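Local coordinates for endoglucanase, family GH5 (Zobellia galactanivorans, PDB 6GL0), which hydrolyses hemicellulose, probably mixed-linked beta-glucan among its substrates, as a glycoside hydrolase of family 5, at residues 15-20 / 297-302; 23-28 / 56-61; 97-102 / 140-145; 221-226 / 267-272. The protein carries 1 engineered substitution. All coordinates share one frame; numbering follows the deposited sequence.

Contact 1. Residues 15-20 / 297-302. With GLC (alpha-D-glucopyranose), chain D; BGC (beta-D-glucopyranose), chain B.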
# COMPACT_ATOMS: atom_id res chain seq x y z
N MET A 15 15.63 15.24 -3.59
CA MET A 15 16.06 15.34 -5.01
C MET A 15 15.09 16.16 -5.89
O MET A 15 15.46 16.55 -7.01
CB MET A 15 16.27 13.93 -5.59
CG MET A 15 17.49 13.20 -5.08
SD MET A 15 17.59 11.50 -5.68
CE MET A 15 18.01 11.83 -7.40
N GLY A 16 13.85 16.37 -5.44
CA GLY A 16 12.90 17.19 -6.19
C GLY A 16 12.59 16.55 -7.56
O GLY A 16 12.40 15.34 -7.65
N ALA A 17 12.60 17.38 -8.58
CA ALA A 17 12.51 16.98 -9.97
C ALA A 17 13.85 17.13 -10.66
O ALA A 17 14.65 18.00 -10.29
CB ALA A 17 11.47 17.84 -10.69
N GLY A 18 14.07 16.28 -11.66
CA GLY A 18 15.34 16.23 -12.40
C GLY A 18 15.23 16.43 -13.91
O GLY A 18 14.16 16.32 -14.49
N TRP A 19 16.37 16.71 -14.53
CA TRP A 19 16.51 16.86 -15.95
C TRP A 19 17.76 16.14 -16.43
O TRP A 19 18.80 16.23 -15.79
CB TRP A 19 16.59 18.34 -16.27
CG TRP A 19 16.70 18.72 -17.71
CD1 TRP A 19 15.68 18.98 -18.57
CD2 TRP A 19 17.90 19.01 -18.42
NE1 TRP A 19 16.15 19.39 -19.79
CE2 TRP A 19 17.52 19.42 -19.73
CE3 TRP A 19 19.26 18.96 -18.09
CZ2 TRP A 19 18.45 19.76 -20.70
CZ3 TRP A 19 20.19 19.28 -19.06
CH2 TRP A 19 19.78 19.69 -20.34
N ASN A 20 17.64 15.42 -17.55
CA ASN A 20 18.73 14.67 -18.19
C ASN A 20 19.46 15.52 -19.20
O ASN A 20 18.84 16.12 -20.09
CB ASN A 20 18.25 13.43 -18.94
CG ASN A 20 18.08 12.21 -18.05
OD1 ASN A 20 19.03 11.52 -17.75
ND2 ASN A 20 16.86 11.93 -17.64
N ILE A 297 8.07 9.52 -5.70
CA ILE A 297 9.03 9.15 -6.76
C ILE A 297 9.67 10.41 -7.33
O ILE A 297 8.96 11.36 -7.63
CB ILE A 297 8.34 8.32 -7.85
CG1 ILE A 297 7.82 7.03 -7.25
CG2 ILE A 297 9.31 7.99 -8.97
CD1 ILE A 297 6.83 6.28 -8.11
N CYS A 298 11.00 10.41 -7.49
CA CYS A 298 11.70 11.52 -8.18
C CYS A 298 11.61 11.35 -9.69
O CYS A 298 12.19 10.39 -10.24
CB CYS A 298 13.19 11.57 -7.81
SG CYS A 298 14.16 12.77 -8.72
N PRO A 299 10.94 12.29 -10.39
CA PRO A 299 10.86 12.19 -11.85
C PRO A 299 11.97 12.96 -12.56
O PRO A 299 12.12 14.14 -12.28
CB PRO A 299 9.54 12.86 -12.15
CG PRO A 299 9.42 13.93 -11.10
CD PRO A 299 10.21 13.46 -9.90
N ILE A 300 12.70 12.31 -13.50
CA ILE A 300 13.79 12.98 -14.25
C ILE A 300 13.52 12.94 -15.76
O ILE A 300 13.60 11.87 -16.38
CB ILE A 300 15.17 12.35 -13.95
CG1 ILE A 300 15.39 12.22 -12.45
CG2 ILE A 300 16.27 13.20 -14.53
CD1 ILE A 300 16.74 11.68 -12.06
N TRP A 301 13.14 14.09 -16.33
CA TRP A 301 12.77 14.24 -17.75
C TRP A 301 13.97 13.91 -18.66
O TRP A 301 15.10 14.33 -18.38
CB TRP A 301 12.26 15.64 -18.03
CG TRP A 301 11.91 15.95 -19.51
CD1 TRP A 301 12.79 16.38 -20.47
CD2 TRP A 301 10.65 15.79 -20.17
NE1 TRP A 301 12.15 16.49 -21.68
CE2 TRP A 301 10.84 16.15 -21.52
CE3 TRP A 301 9.38 15.37 -19.75
CZ2 TRP A 301 9.79 16.13 -22.45
CZ3 TRP A 301 8.33 15.36 -20.67
CH2 TRP A 301 8.55 15.74 -22.00
N TRP A 302 13.74 13.12 -19.71
CA TRP A 302 14.75 12.81 -20.71
C TRP A 302 14.76 13.92 -21.75
O TRP A 302 13.72 14.19 -22.40
CB TRP A 302 14.46 11.47 -21.39
CG TRP A 302 15.47 11.20 -22.47
CD1 TRP A 302 15.26 11.25 -23.80
CD2 TRP A 302 16.84 10.92 -22.27
NE1 TRP A 302 16.45 11.01 -24.45
CE2 TRP A 302 17.43 10.81 -23.53
CE3 TRP A 302 17.64 10.79 -21.15
CZ2 TRP A 302 18.78 10.52 -23.70
CZ3 TRP A 302 18.99 10.55 -21.32
CH2 TRP A 302 19.54 10.40 -22.57
C1 GLC D . 16.37 5.65 -22.64
C2 GLC D . 17.85 5.70 -23.03
C3 GLC D . 18.22 6.97 -23.77
C4 GLC D . 17.27 7.16 -24.92
C5 GLC D . 15.87 7.25 -24.35
C6 GLC D . 14.77 7.48 -25.38
O1 GLC D . 16.04 6.49 -21.52
O2 GLC D . 18.60 5.59 -21.82
O3 GLC D . 19.56 6.87 -24.23
O4 GLC D . 17.57 8.36 -25.62
O5 GLC D . 15.60 6.01 -23.74
O6 GLC D . 14.79 6.41 -26.31
C2 BGC B . 17.83 9.55 -27.63
C3 BGC B . 18.03 9.40 -29.12
C4 BGC B . 19.21 8.52 -29.45
C5 BGC B . 19.07 7.23 -28.68
C6 BGC B . 20.29 6.35 -28.81
C1 BGC B . 17.68 8.17 -27.02
O2 BGC B . 16.68 10.31 -27.38
O3 BGC B . 18.14 10.69 -29.69
O4 BGC B . 19.19 8.19 -30.84
O5 BGC B . 18.82 7.42 -27.30
O6 BGC B . 19.95 5.00 -28.49
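G18 and I300 pair where two parallel strands run tightest together, CA to CA 4.0 Å. A side chain at G18 would run into I300 CG1. G18 N gives a nearly straight bond to P299 O (3.0 Å, 169°). W301 N reaches G18 O at 3.1 Å, from above its carbonyl plane. W301 O is gripped twice by N20. The N20 backbone N comes nearly along the C=O axis at 2.9 Å, and ND2 at 3.1 Å from above the carbonyl plane. Chi1 of -85° swings the N20 amide toward W302, N20 CG to W302 CE3 3.4 Å, with amide and ring planes 55° apart. R57 holds N20 OD1, and ND2 also gives to G268 O. The other end is looser. G16, just past helix 8-14, is partly exposed, and its O lies nearest both C298 and P299. M15 CB rests 3.9 Å from C298 SG. At the sugar end, W302 lays one ring face against GLC C3, and its NE1 gives to BGC O2 (3.0 Å). The pairing is that of the first and last strands closing a TIM barrel, with an aromatic sugar platform following the last strand, as in other GH5 enzymes.

Contact 2. Residues 23-28 / 56-61. With BGC (beta-D-glucopyranose), chain B.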
# COMPACT_ATOMS: atom_id res chain seq x y z
N ASN A 23 22.11 12.88 -24.80
CA ASN A 23 22.88 13.00 -26.03
C ASN A 23 24.07 13.95 -25.89
O ASN A 23 24.30 14.76 -26.75
CB ASN A 23 21.97 13.35 -27.21
CG ASN A 23 21.18 12.18 -27.72
OD1 ASN A 23 21.12 11.11 -27.10
ND2 ASN A 23 20.51 12.38 -28.86
N ALA A 24 24.80 13.83 -24.78
CA ALA A 24 25.99 14.64 -24.55
C ALA A 24 27.12 13.68 -24.25
O ALA A 24 27.59 13.04 -25.19
CB ALA A 24 25.77 15.65 -23.44
N MET A 25 27.45 13.44 -22.97
CA MET A 25 28.49 12.48 -22.61
C MET A 25 28.10 11.02 -22.83
O MET A 25 28.94 10.12 -22.77
CB MET A 25 28.91 12.66 -21.18
CG MET A 25 29.42 14.06 -20.84
SD MET A 25 30.94 14.45 -21.70
CE MET A 25 32.13 13.64 -20.63
N ASP A 26 26.81 10.78 -23.03
CA ASP A 26 26.28 9.46 -23.40
C ASP A 26 26.36 9.15 -24.90
O ASP A 26 26.13 8.03 -25.30
CB ASP A 26 24.83 9.29 -22.88
CG ASP A 26 23.94 10.45 -23.24
OD1 ASP A 26 24.32 11.62 -22.97
OD2 ASP A 26 22.88 10.22 -23.84
N THR A 27 26.67 10.15 -25.71
CA THR A 27 26.77 10.02 -27.14
C THR A 27 27.67 8.86 -27.56
O THR A 27 28.81 8.71 -27.07
CB THR A 27 27.35 11.30 -27.73
OG1 THR A 27 26.46 12.38 -27.52
CG2 THR A 27 27.64 11.18 -29.24
N TYR A 28 27.16 8.02 -28.45
CA TYR A 28 27.90 6.81 -28.87
C TYR A 28 28.84 7.15 -30.04
O TYR A 28 28.60 6.83 -31.19
CB TYR A 28 26.94 5.68 -29.23
CG TYR A 28 27.61 4.35 -29.28
CD1 TYR A 28 28.00 3.71 -28.11
CD2 TYR A 28 27.83 3.69 -30.51
CE1 TYR A 28 28.63 2.48 -28.14
CE2 TYR A 28 28.44 2.44 -30.55
CZ TYR A 28 28.85 1.85 -29.37
OH TYR A 28 29.44 0.62 -29.37
N LEU A 56 20.35 16.98 -11.58
CA LEU A 56 20.88 16.76 -12.92
C LEU A 56 21.31 15.30 -13.04
O LEU A 56 22.11 14.82 -12.25
CB LEU A 56 22.08 17.69 -13.22
CG LEU A 56 22.74 17.42 -14.59
CD1 LEU A 56 21.88 17.97 -15.74
CD2 LEU A 56 24.15 17.99 -14.65
N ARG A 57 20.76 14.60 -14.03
CA ARG A 57 21.28 13.30 -14.44
C ARG A 57 22.25 13.58 -15.58
O ARG A 57 21.91 14.26 -16.56
CB ARG A 57 20.18 12.35 -14.91
CG ARG A 57 20.67 10.96 -15.17
CD ARG A 57 19.57 9.97 -14.90
NE ARG A 57 19.83 8.58 -15.31
CZ ARG A 57 19.63 8.09 -16.55
NH1 ARG A 57 19.24 8.87 -17.53
NH2 ARG A 57 19.84 6.80 -16.79
N LEU A 58 23.45 13.04 -15.39
CA LEU A 58 24.60 13.19 -16.27
C LEU A 58 24.94 11.80 -16.81
O LEU A 58 25.86 11.14 -16.31
CB LEU A 58 25.79 13.73 -15.46
CG LEU A 58 27.17 13.91 -16.16
CD1 LEU A 58 27.06 14.63 -17.48
CD2 LEU A 58 28.11 14.69 -15.24
N PRO A 59 24.19 11.32 -17.81
CA PRO A 59 24.52 10.01 -18.36
C PRO A 59 25.88 10.02 -19.12
O PRO A 59 26.20 11.00 -19.81
CB PRO A 59 23.36 9.75 -19.31
CG PRO A 59 22.99 11.13 -19.79
CD PRO A 59 23.16 12.01 -18.61
N VAL A 60 26.66 8.95 -18.99
CA VAL A 60 28.00 8.86 -19.59
C VAL A 60 28.20 7.51 -20.21
O VAL A 60 28.02 6.49 -19.58
CB VAL A 60 29.13 9.09 -18.56
CG1 VAL A 60 30.51 9.05 -19.24
CG2 VAL A 60 28.96 10.42 -17.85
N THR A 61 28.60 7.53 -21.46
CA THR A 61 28.96 6.33 -22.18
C THR A 61 30.49 6.31 -22.14
O THR A 61 31.14 7.26 -22.54
CB THR A 61 28.46 6.35 -23.61
OG1 THR A 61 27.06 6.11 -23.61
CG2 THR A 61 29.11 5.28 -24.42
C2 BGC B . 17.83 9.55 -27.63
C3 BGC B . 18.03 9.40 -29.12
C4 BGC B . 19.21 8.52 -29.45
C5 BGC B . 19.07 7.23 -28.68
C6 BGC B . 20.29 6.35 -28.81
C1 BGC B . 17.68 8.17 -27.02
O2 BGC B . 16.68 10.31 -27.38
O3 BGC B . 18.14 10.69 -29.69
O4 BGC B . 19.19 8.19 -30.84
O5 BGC B . 18.82 7.42 -27.30
O6 BGC B . 19.95 5.00 -28.49
O HOH W 1 25.67 13.35 -20.55
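T61 takes hold of residues 23-28 with two bonds. Its backbone N points almost straight at M25 O (2.9 Å, 175°). Its hydroxyl OG1 gives to D26 O at 2.7 Å. A24 to T27 form a type I beta turn in the loop after the first strand of the TIM barrel, and 56-61 runs from the second strand into the loop beyond it. With OG1 beside its own backbone N, T61 turns both donors to one side, onto the successive carbonyls of M25 and D26. H102 N is a further partner of that hydroxyl.

Around these bonds the side chains pack by van der Waals contact. The P59 ring lies against the D26 carboxylate, P59 CG to D26 OD1 3.5 Å. The apolar pairs are M25 CB with V60 CG2, at 4.0 Å, and M25 CG with L58 CD1. The M25 chain then bends twice and ends among W78, K81 and V82 of helix 76-90.

The next shell shapes the turn itself. With chi1 at 50°, the D26 carboxylate folds back over its own loop. OD1 takes A24 N at 2.9 Å from above the carboxylate plane, while OD2 takes N23 N on its syn lone pair. An alanine at D26 would remove both acceptors, which would probably leave the N-H groups of N23 and A24 without mates and let N23 shift. A24 O is gripped by T27 N and by T27 OG1. N23, held in this way, extends its amide into the glycan pocket, where ND2 gives to BGC O3 at 3.0 Å and 156°.

Contact 3. Residues 97-102 / 140-145. With GLC (alpha-D-glucopyranose), chain D; BGC (beta-D-glucopyranose), chain B.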
# COMPACT_ATOMS: atom_id res chain seq x y z
N ILE A 97 23.68 12.84 -10.83
CA ILE A 97 23.74 11.41 -11.01
C ILE A 97 24.70 11.12 -12.17
O ILE A 97 24.49 11.60 -13.26
CB ILE A 97 22.37 10.83 -11.39
CG1 ILE A 97 21.37 11.04 -10.27
CG2 ILE A 97 22.53 9.35 -11.75
CD1 ILE A 97 19.93 10.89 -10.70
N ILE A 98 25.70 10.29 -11.92
CA ILE A 98 26.64 9.81 -12.92
C ILE A 98 26.42 8.32 -13.11
O ILE A 98 26.36 7.57 -12.14
CB ILE A 98 28.10 10.03 -12.46
CG1 ILE A 98 28.37 11.53 -12.44
CG2 ILE A 98 29.09 9.39 -13.42
CD1 ILE A 98 29.72 11.91 -11.86
N ASN A 99 26.34 7.90 -14.37
CA ASN A 99 26.12 6.50 -14.70
C ASN A 99 27.09 5.87 -15.69
O ASN A 99 28.06 6.51 -16.14
CB ASN A 99 24.65 6.30 -15.12
CG ASN A 99 24.37 6.63 -16.57
OD1 ASN A 99 25.24 7.05 -17.34
ND2 ASN A 99 23.12 6.40 -16.95
N ILE A 100 26.82 4.57 -15.98
CA ILE A 100 27.29 3.88 -17.17
C ILE A 100 26.08 3.75 -18.10
O ILE A 100 25.06 3.11 -17.72
CB ILE A 100 27.87 2.51 -16.82
CG1 ILE A 100 29.16 2.65 -16.03
CG2 ILE A 100 28.13 1.69 -18.11
CD1 ILE A 100 29.82 1.32 -15.70
N HIS A 101 26.19 4.33 -19.31
CA HIS A 101 25.06 4.51 -20.24
C HIS A 101 25.13 3.54 -21.43
O HIS A 101 24.81 2.37 -21.23
CB HIS A 101 24.88 5.97 -20.66
CG HIS A 101 23.47 6.32 -21.00
ND1 HIS A 101 22.53 6.65 -20.03
CD2 HIS A 101 22.83 6.42 -22.19
CE1 HIS A 101 21.38 6.92 -20.62
NE2 HIS A 101 21.54 6.82 -21.93
N HIS A 102 25.51 3.97 -22.66
CA HIS A 102 25.35 3.11 -23.85
C HIS A 102 26.58 2.21 -24.02
O HIS A 102 27.25 2.24 -25.06
CB HIS A 102 25.20 3.92 -25.14
CG HIS A 102 23.94 4.69 -25.25
ND1 HIS A 102 22.70 4.13 -25.01
CD2 HIS A 102 23.73 5.98 -25.62
CE1 HIS A 102 21.78 5.04 -25.23
NE2 HIS A 102 22.37 6.17 -25.62
N ILE A 140 25.57 11.19 -6.77
CA ILE A 140 24.97 9.87 -6.76
C ILE A 140 25.59 9.04 -7.92
O ILE A 140 25.83 9.58 -9.01
CB ILE A 140 23.45 10.03 -7.01
CG1 ILE A 140 22.80 10.85 -5.90
CG2 ILE A 140 22.74 8.69 -7.14
CD1 ILE A 140 21.48 11.47 -6.31
N PHE A 141 25.82 7.75 -7.69
CA PHE A 141 26.20 6.85 -8.74
C PHE A 141 25.00 5.99 -9.15
O PHE A 141 24.26 5.49 -8.28
CB PHE A 141 27.33 5.88 -8.36
CG PHE A 141 28.64 6.52 -8.01
CD1 PHE A 141 29.08 7.67 -8.65
CD2 PHE A 141 29.45 5.94 -7.05
CE1 PHE A 141 30.31 8.24 -8.31
CE2 PHE A 141 30.68 6.51 -6.71
CZ PHE A 141 31.11 7.65 -7.34
N GLU A 142 24.86 5.80 -10.47
CA GLU A 142 23.92 4.85 -11.04
C GLU A 142 24.74 3.80 -11.80
O GLU A 142 25.43 4.14 -12.75
CB GLU A 142 22.98 5.61 -11.95
CG GLU A 142 21.95 4.76 -12.66
CD GLU A 142 21.18 5.58 -13.69
OE1 GLU A 142 20.69 6.65 -13.36
OE2 GLU A 142 21.05 5.13 -14.86
N THR A 143 24.66 2.54 -11.37
CA THR A 143 25.59 1.52 -11.80
C THR A 143 25.47 1.16 -13.29
O THR A 143 26.46 1.13 -13.97
CB THR A 143 25.52 0.26 -10.89
OG1 THR A 143 24.17 -0.10 -10.60
CG2 THR A 143 26.24 0.55 -9.56
N LEU A 144 24.24 0.94 -13.77
CA LEU A 144 23.96 0.58 -15.16
C LEU A 144 22.63 1.19 -15.64
O LEU A 144 21.61 1.06 -14.97
CB LEU A 144 23.83 -0.93 -15.30
CG LEU A 144 25.02 -1.76 -14.85
CD1 LEU A 144 24.63 -3.21 -14.74
CD2 LEU A 144 26.18 -1.60 -15.83
N ASN A 145 22.66 1.82 -16.82
CA ASN A 145 21.54 2.57 -17.34
C ASN A 145 20.33 1.68 -17.59
O ASN A 145 19.33 1.79 -16.89
CB ASN A 145 21.92 3.36 -18.62
CG ASN A 145 20.73 4.03 -19.29
OD1 ASN A 145 19.93 4.68 -18.63
ND2 ASN A 145 20.60 3.88 -20.61
C1 GLC D . 16.37 5.65 -22.64
C2 GLC D . 17.85 5.70 -23.03
C3 GLC D . 18.22 6.97 -23.77
C4 GLC D . 17.27 7.16 -24.92
C5 GLC D . 15.87 7.25 -24.35
C6 GLC D . 14.77 7.48 -25.38
O1 GLC D . 16.04 6.49 -21.52
O2 GLC D . 18.60 5.59 -21.82
O3 GLC D . 19.56 6.87 -24.23
O4 GLC D . 17.57 8.36 -25.62
O5 GLC D . 15.60 6.01 -23.74
O6 GLC D . 14.79 6.41 -26.31
C2 BGC B . 17.83 9.55 -27.63
C3 BGC B . 18.03 9.40 -29.12
C4 BGC B . 19.21 8.52 -29.45
C5 BGC B . 19.07 7.23 -28.68
C6 BGC B . 20.29 6.35 -28.81
C1 BGC B . 17.68 8.17 -27.02
O2 BGC B . 16.68 10.31 -27.38
O3 BGC B . 18.14 10.69 -29.69
O4 BGC B . 19.19 8.19 -30.84
O5 BGC B . 18.82 7.42 -27.30
O6 BGC B . 19.95 5.00 -28.49
O HOH W 2 21.77 2.64 -22.85
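N99 ND2 is shared between E142 OE2 across the contact and H101 ND1 on its own segment. Chi1 of 83° folds the amide between them. The bond to OE2 is 3.2 Å and nearly straight, but meets the carboxylate from well above its plane. H101 ND1, at 3.1 Å, takes the other N-H in the plane of its ring. R57 forms a salt bridge with E142 OE2 and bonds N145 OD1, while N99 OD1 receives V60 N. The N145 amide stacks on one face of the H101 ring, planes 18° apart and ND2 to CE1 3.1 Å. Both reach the sugar: N145 ND2 gives to GLC O2 (2.9 Å), and H101 NE2 bonds GLC O3 (3.0 Å). With an alanine at H101, GLC O3 would probably lose this partner, one N-H of N99 its acceptor and the N145 amide its supporting ring. Further back, I98 N binds I140 O, and E142 N returns to I98 O at 2.9 Å. I97 CG1 packs on I140 CD1. The two strands are the ends of a beta-alpha-beta unit through helix 114-131, whose L121 and W125 cover I100. Helix 161-180 packs on F141, and strands 55-58 and 190-193 flank the pair.

Contact 4. Residues 221-226 / 267-272. Engineered in segment 267-272: S269 (natural residue Glu). With GLC (alpha-D-glucopyranose), chain D.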
# COMPACT_ATOMS: atom_id res chain seq x y z
N HIS A 221 12.86 3.23 -15.54
CA HIS A 221 12.48 4.20 -16.58
C HIS A 221 11.14 3.74 -17.14
O HIS A 221 10.92 2.57 -17.36
CB HIS A 221 13.51 4.22 -17.72
CG HIS A 221 14.90 4.55 -17.29
ND1 HIS A 221 15.99 4.31 -18.09
CD2 HIS A 221 15.39 5.08 -16.14
CE1 HIS A 221 17.10 4.67 -17.45
NE2 HIS A 221 16.77 5.13 -16.26
N SER A 222 10.19 4.63 -17.26
CA SER A 222 8.89 4.24 -17.77
C SER A 222 8.35 5.36 -18.63
O SER A 222 7.78 6.35 -18.14
CB SER A 222 7.92 3.92 -16.63
OG SER A 222 6.66 3.49 -17.14
N TYR A 223 8.53 5.20 -19.93
CA TYR A 223 8.02 6.18 -20.92
C TYR A 223 6.53 5.87 -21.20
O TYR A 223 6.16 5.47 -22.32
CB TYR A 223 8.88 6.10 -22.19
CG TYR A 223 10.29 6.62 -22.03
CD1 TYR A 223 11.29 5.82 -21.59
CD2 TYR A 223 10.60 7.97 -22.33
CE1 TYR A 223 12.59 6.29 -21.50
CE2 TYR A 223 11.87 8.47 -22.22
CZ TYR A 223 12.87 7.65 -21.81
OH TYR A 223 14.15 8.13 -21.70
N PHE A 224 5.69 6.05 -20.18
CA PHE A 224 4.34 5.52 -20.20
C PHE A 224 3.35 6.60 -20.68
O PHE A 224 3.30 7.68 -20.06
CB PHE A 224 3.92 5.00 -18.82
CG PHE A 224 2.66 4.16 -18.87
CD1 PHE A 224 1.42 4.75 -18.93
CD2 PHE A 224 2.73 2.79 -18.91
CE1 PHE A 224 0.29 3.98 -19.04
CE2 PHE A 224 1.59 1.99 -18.98
CZ PHE A 224 0.37 2.59 -19.05
N PRO A 225 2.53 6.32 -21.70
CA PRO A 225 2.49 5.08 -22.44
C PRO A 225 3.40 5.15 -23.65
O PRO A 225 3.45 6.19 -24.31
CB PRO A 225 1.02 5.01 -22.89
CG PRO A 225 0.63 6.42 -23.07
CD PRO A 225 1.45 7.23 -22.10
N TYR A 226 4.08 4.06 -23.98
CA TYR A 226 5.11 4.09 -25.03
C TYR A 226 4.62 4.53 -26.40
O TYR A 226 5.41 5.11 -27.17
CB TYR A 226 5.87 2.77 -25.15
CG TYR A 226 5.09 1.63 -25.73
CD1 TYR A 226 5.06 1.40 -27.11
CD2 TYR A 226 4.39 0.74 -24.88
CE1 TYR A 226 4.31 0.34 -27.65
CE2 TYR A 226 3.65 -0.32 -25.40
CZ TYR A 226 3.60 -0.52 -26.78
OH TYR A 226 2.89 -1.56 -27.32
N MET A 267 12.67 7.71 -10.92
CA MET A 267 12.29 7.49 -12.31
C MET A 267 13.28 8.27 -13.17
O MET A 267 13.06 9.43 -13.52
CB MET A 267 10.86 7.97 -12.53
CG MET A 267 10.30 7.61 -13.90
SD MET A 267 9.88 5.89 -14.00
CE MET A 267 8.33 5.96 -13.10
N GLY A 268 14.42 7.65 -13.44
CA GLY A 268 15.57 8.39 -13.96
C GLY A 268 15.43 8.80 -15.42
O GLY A 268 16.28 9.54 -15.93
N SER A 269 14.39 8.31 -16.11
CA SER A 269 14.06 8.72 -17.45
C SER A 269 12.63 8.45 -17.74
O SER A 269 12.12 7.37 -17.39
CB SER A 269 14.89 7.96 -18.49
OG SER A 269 16.12 8.56 -18.66
N TRP A 270 12.00 9.44 -18.37
CA TRP A 270 10.62 9.39 -18.84
C TRP A 270 10.51 10.65 -19.70
O TRP A 270 11.40 11.51 -19.67
CB TRP A 270 9.60 9.42 -17.66
CG TRP A 270 9.60 10.67 -16.93
CD1 TRP A 270 10.54 11.08 -16.01
CD2 TRP A 270 8.69 11.76 -17.07
NE1 TRP A 270 10.25 12.34 -15.59
CE2 TRP A 270 9.12 12.78 -16.22
CE3 TRP A 270 7.53 11.96 -17.84
CZ2 TRP A 270 8.44 13.99 -16.09
CZ3 TRP A 270 6.87 13.15 -17.74
CH2 TRP A 270 7.31 14.16 -16.85
N GLY A 271 9.41 10.76 -20.42
CA GLY A 271 9.04 11.95 -21.17
C GLY A 271 8.32 11.53 -22.42
O GLY A 271 8.02 10.36 -22.57
N SER A 272 8.06 12.48 -23.31
CA SER A 272 7.41 12.22 -24.58
C SER A 272 8.12 12.96 -25.70
O SER A 272 8.52 14.09 -25.55
CB SER A 272 5.94 12.66 -24.56
OG SER A 272 5.80 14.05 -24.25
C1 GLC D . 16.37 5.65 -22.64
C2 GLC D . 17.85 5.70 -23.03
C3 GLC D . 18.22 6.97 -23.77
C4 GLC D . 17.27 7.16 -24.92
C5 GLC D . 15.87 7.25 -24.35
C6 GLC D . 14.77 7.48 -25.38
O1 GLC D . 16.04 6.49 -21.52
O2 GLC D . 18.60 5.59 -21.82
O3 GLC D . 19.56 6.87 -24.23
O4 GLC D . 17.57 8.36 -25.62
O5 GLC D . 15.60 6.01 -23.74
O6 GLC D . 14.79 6.41 -26.31
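H221 and Y223 each offer a ring face to residues 267-272. S269 CB stands over the centre of the H221 ring in a CH-pi contact, 3.7 Å from the centroid. W270 CA makes a second CH-pi contact, 3.9 Å from the centroid of the Y223 ring and nearer its rim. G271 O lies at the edge of the same tyrosine ring. G271 has backbone angles that would jam any side chain against the preceding carbonyl.

Backbone polar contacts are slight. S222 N reaches S269 O in a weak bond of 3.4 Å, bent to 138°. H221 CA adds a CA-H...O contact to S269 O at 3.3 Å.

The packing behind is apolar. M267 bends at chi2 (75°) and chi3 (78°) and brings SD to S222 CB at 3.8 Å, while S222 OG turns to E249.

Side-chain polar bonds lead out of the two segments. H221 ND1 is hydrogen-bonded to E146 OE2. Y223 OH is hydrogen-bonded to GLC O1, which lies in the plane of the ring at its edge, at a distance, 2.5 Å, whose shortness is doubtful. S269 is engineered and replaces a natural glutamate. Its CB is 3.3 Å from Y223 OH, and its OG lies 3.5 Å from GLC O1.

The site therefore brings the tyrosine hydroxyl and position 269 together beside the anomeric oxygen. This is consistent with the place of the nucleophile glutamate at the C-terminal end of the seventh strand of GH5 barrels. The serine lacks that carboxylate, so the chemistry implied is probably that of a disabled enzyme holding its sugar.

In the fold
All four contacts belong to one eight-stranded parallel barrel. Contact 1 joins strands 18-20 and 298-301, and its two segments enclose the other three along the chain. Contacts 2, 3 and 4 follow in series. Contact 2 lies at strand 55-58, contact 3 pairs strands 95-99 and 139-142, and contact 4 lies where strands 216-221 and 265-270 end. Centres of contacts 2 and 3 are about 9 Å apart, and those of contacts 3 and 4 about 17 Å. R57 of contact 2 bonds to residues of contacts 1 and 3 and packs against contact 4. The C-terminal ends of these strands and the loops after them thus line one glycan pocket.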